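Local coordinates for protein cytochrome c6 (Synechococcus sp., PDB 4EIE) that binds heme c covalently and probably carries electrons as a c6-type cytochrome, possibly in photosynthesis, at residues 48-52 with 69-73. Numbering follows the deposited sequence.
Sequences ANLVT and EIQAV. With HEC (heme c), chain B.
In this class I cytochrome c fold, helix 44-53 packs against the C-terminal helix 67-82 beside the heme. Both segments are regular alpha helix. Their axes approach to 9.5 Å with 128° between the N-to-C directions, oblique but closer to antiparallel. The nearest CA pair is A48 and I70, 6.0 Å apart. I70 is the central apolar residue, in the m,t rotamer. I70 CG2 sits 3.9 Å from A48 CB and 3.9 Å from V51 CG1. I70 CD1 makes a van der Waals contact of 3.7 Å with T52 OG1. T52 is m at chi1, so OG1 turns back and donates a 2.7 Å hydrogen bond to A48 O. Q71 points away at CB, but its m,m side chain folds back and places OE1 in van der Waals contact with A48 CB, at 3.7 Å. L50 (t,p) turns to the heme, with CD2 3.2 Å from HEC C2A. V51 (t), near the axial ligand M58, meets I70 through CG1 and sets CG2 3.5 Å from HEC CMB.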
loop_
_atom_site.group_PDB
_atom_site.type_symbol
_atom_site.label_atom_id
_atom_site.label_comp_id
_atom_site.label_asym_id
_atom_site.label_seq_id
_atom_site.Cartn_x
_atom_site.Cartn_y
_atom_site.Cartn_z
ATOM N N ALA A 48 6.772 2.461 0.033
ATOM C CA ALA A 48 7.088 2.978 -1.286
ATOM C C ALA A 48 7.978 2.019 -2.044
ATOM O O ALA A 48 7.813 1.846 -3.244
ATOM C CB ALA A 48 7.758 4.356 -1.174
ATOM N N ASN A 49 8.925 1.375 -1.362
ATOM C CA ASN A 49 9.799 0.424 -2.071
ATOM C C ASN A 49 8.988 -0.707 -2.650
ATOM O O ASN A 49 9.228 -1.136 -3.789
ATOM C CB ASN A 49 10.871 -0.107 -1.138
ATOM C CG ASN A 49 11.972 0.909 -0.851
ATOM O OD1 ASN A 49 12.121 1.872 -1.561
ATOM N ND2 ASN A 49 12.744 0.638 0.191
ATOM N N LEU A 50 8.041 -1.249 -1.896
ATOM C CA LEU A 50 7.179 -2.331 -2.372
ATOM C C LEU A 50 6.309 -1.849 -3.519
ATOM O O LEU A 50 6.165 -2.528 -4.529
ATOM C CB LEU A 50 6.339 -2.866 -1.271
ATOM C CG LEU A 50 5.303 -3.921 -1.680
ATOM C CD1 LEU A 50 5.897 -5.114 -2.392
ATOM C CD2 LEU A 50 4.471 -4.335 -0.525
ATOM N N VAL A 51 5.670 -0.692 -3.371
ATOM C CA VAL A 51 4.799 -0.208 -4.439
ATOM C C VAL A 51 5.589 -0.031 -5.699
ATOM O O VAL A 51 5.120 -0.329 -6.796
ATOM C CB VAL A 51 4.134 1.102 -3.982
ATOM C CG1 VAL A 51 3.416 1.759 -5.122
ATOM C CG2 VAL A 51 3.114 0.807 -2.848
ATOM N N THR A 52 6.809 0.511 -5.605
ATOM C CA THR A 52 7.616 0.790 -6.778
ATOM C C THR A 52 7.990 -0.517 -7.505
ATOM O O THR A 52 7.878 -0.611 -8.731
ATOM C CB THR A 52 8.856 1.575 -6.375
ATOM O OG1 THR A 52 8.466 2.765 -5.715
ATOM C CG2 THR A 52 9.675 1.957 -7.577
ATOM N N GLU A 69 3.392 10.370 -6.663
ATOM C CA GLU A 69 2.170 9.604 -6.421
ATOM C C GLU A 69 2.473 8.421 -5.490
ATOM O O GLU A 69 1.682 8.101 -4.615
ATOM C CB GLU A 69 1.586 9.078 -7.714
ATOM C CG GLU A 69 0.870 10.158 -8.529
ATOM C CD GLU A 69 0.450 9.660 -9.908
ATOM O OE1 GLU A 69 1.270 9.074 -10.637
ATOM O OE2 GLU A 69 -0.730 9.882 -10.281
ATOM N N ILE A 70 3.583 7.745 -5.714
ATOM C CA ILE A 70 3.979 6.625 -4.867
ATOM C C ILE A 70 4.200 7.081 -3.422
ATOM O O ILE A 70 3.745 6.443 -2.489
ATOM C CB ILE A 70 5.154 5.867 -5.464
ATOM C CG1 ILE A 70 4.758 5.200 -6.772
ATOM C CG2 ILE A 70 5.712 4.881 -4.443
ATOM C CD1 ILE A 70 5.887 4.578 -7.564
ATOM N N GLN A 71 4.841 8.227 -3.251
ATOM C CA GLN A 71 4.997 8.756 -1.901
ATOM C C GLN A 71 3.654 9.048 -1.276
ATOM O O GLN A 71 3.457 8.736 -0.098
ATOM C CB GLN A 71 5.874 10.015 -1.879
ATOM C CG GLN A 71 7.300 9.790 -2.223
ATOM C CD GLN A 71 8.040 8.959 -1.223
ATOM O OE1 GLN A 71 8.579 7.895 -1.567
ATOM N NE2 GLN A 71 8.028 9.376 0.010
ATOM N N ALA A 72 2.750 9.677 -2.029
ATOM C CA ALA A 72 1.499 10.048 -1.451
ATOM C C ALA A 72 0.661 8.826 -1.036
ATOM O O ALA A 72 0.088 8.796 0.045
ATOM C CB ALA A 72 0.701 10.922 -2.410
ATOM N N VAL A 73 0.578 7.831 -1.909
ATOM C CA VAL A 73 -0.222 6.655 -1.569
ATOM C C VAL A 73 0.452 5.880 -0.410
ATOM O O VAL A 73 -0.231 5.276 0.406
ATOM C CB VAL A 73 -0.514 5.787 -2.784
ATOM C CG1 VAL A 73 0.697 4.969 -3.278
ATOM C CG2 VAL A 73 -1.687 4.863 -2.490
HETATM FE FE HEC B . -0.633 -4.661 -2.798
HETATM C CHA HEC B . 0.999 -6.656 -0.617
HETATM C CHB HEC B . 0.312 -1.916 -1.011
HETATM C CHC HEC B . -1.952 -2.631 -5.190
HETATM C CHD HEC B . -1.903 -7.373 -4.348
HETATM N NA HEC B . 0.379 -4.372 -1.124
HETATM C C1A HEC B . 0.953 -5.326 -0.316
HETATM C C2A HEC B . 1.560 -4.727 0.831
HETATM C C3A HEC B . 1.381 -3.380 0.715
HETATM C C4A HEC B . 0.669 -3.166 -0.512
HETATM C CMA HEC B . 1.857 -2.288 1.631
HETATM C CAA HEC B . 2.230 -5.474 1.958
HETATM C CBA HEC B . 1.195 -5.977 2.959
HETATM C CGA HEC B . 1.734 -6.873 4.034
HETATM O O1A HEC B . 2.860 -7.368 3.957
HETATM O O2A HEC B . 0.977 -7.188 5.027
HETATM N NB HEC B . -0.763 -2.689 -3.078
HETATM C C1B HEC B . -0.332 -1.718 -2.228
HETATM C C2B HEC B . -0.603 -0.400 -2.773
HETATM C C3B HEC B . -1.147 -0.604 -3.983
HETATM C C4B HEC B . -1.276 -2.042 -4.149
HETATM C CMB HEC B . -0.349 0.884 -2.071
HETATM C CAB HEC B . -1.624 0.400 -5.040
HETATM C CBB HEC B . -0.540 1.243 -5.594
HETATM N NC HEC B . -1.706 -4.972 -4.448
HETATM C C1C HEC B . -2.241 -4.012 -5.246
HETATM C C2C HEC B . -3.167 -4.590 -6.176
HETATM C C3C HEC B . -3.181 -5.906 -5.935
HETATM C C4C HEC B . -2.240 -6.158 -4.862
HETATM C CMC HEC B . -4.047 -3.766 -7.103
HETATM C CAC HEC B . -4.033 -6.997 -6.576
HETATM C CBC HEC B . -3.894 -7.091 -8.022
HETATM N ND HEC B . -0.472 -6.621 -2.551
HETATM C C1D HEC B . -0.997 -7.625 -3.338
HETATM C C2D HEC B . -0.488 -8.892 -3.013
HETATM C C3D HEC B . 0.411 -8.684 -1.978
HETATM C C4D HEC B . 0.368 -7.296 -1.679
HETATM C CMD HEC B . -0.807 -10.190 -3.691
HETATM C CAD HEC B . 1.293 -9.714 -1.326
HETATM C CBD HEC B . 2.688 -9.671 -1.940
HETATM C CGD HEC B . 3.503 -10.804 -1.366
HETATM O O1D HEC B . 3.575 -11.888 -1.941
HETATM O O2D HEC B . 3.996 -10.693 -0.266
#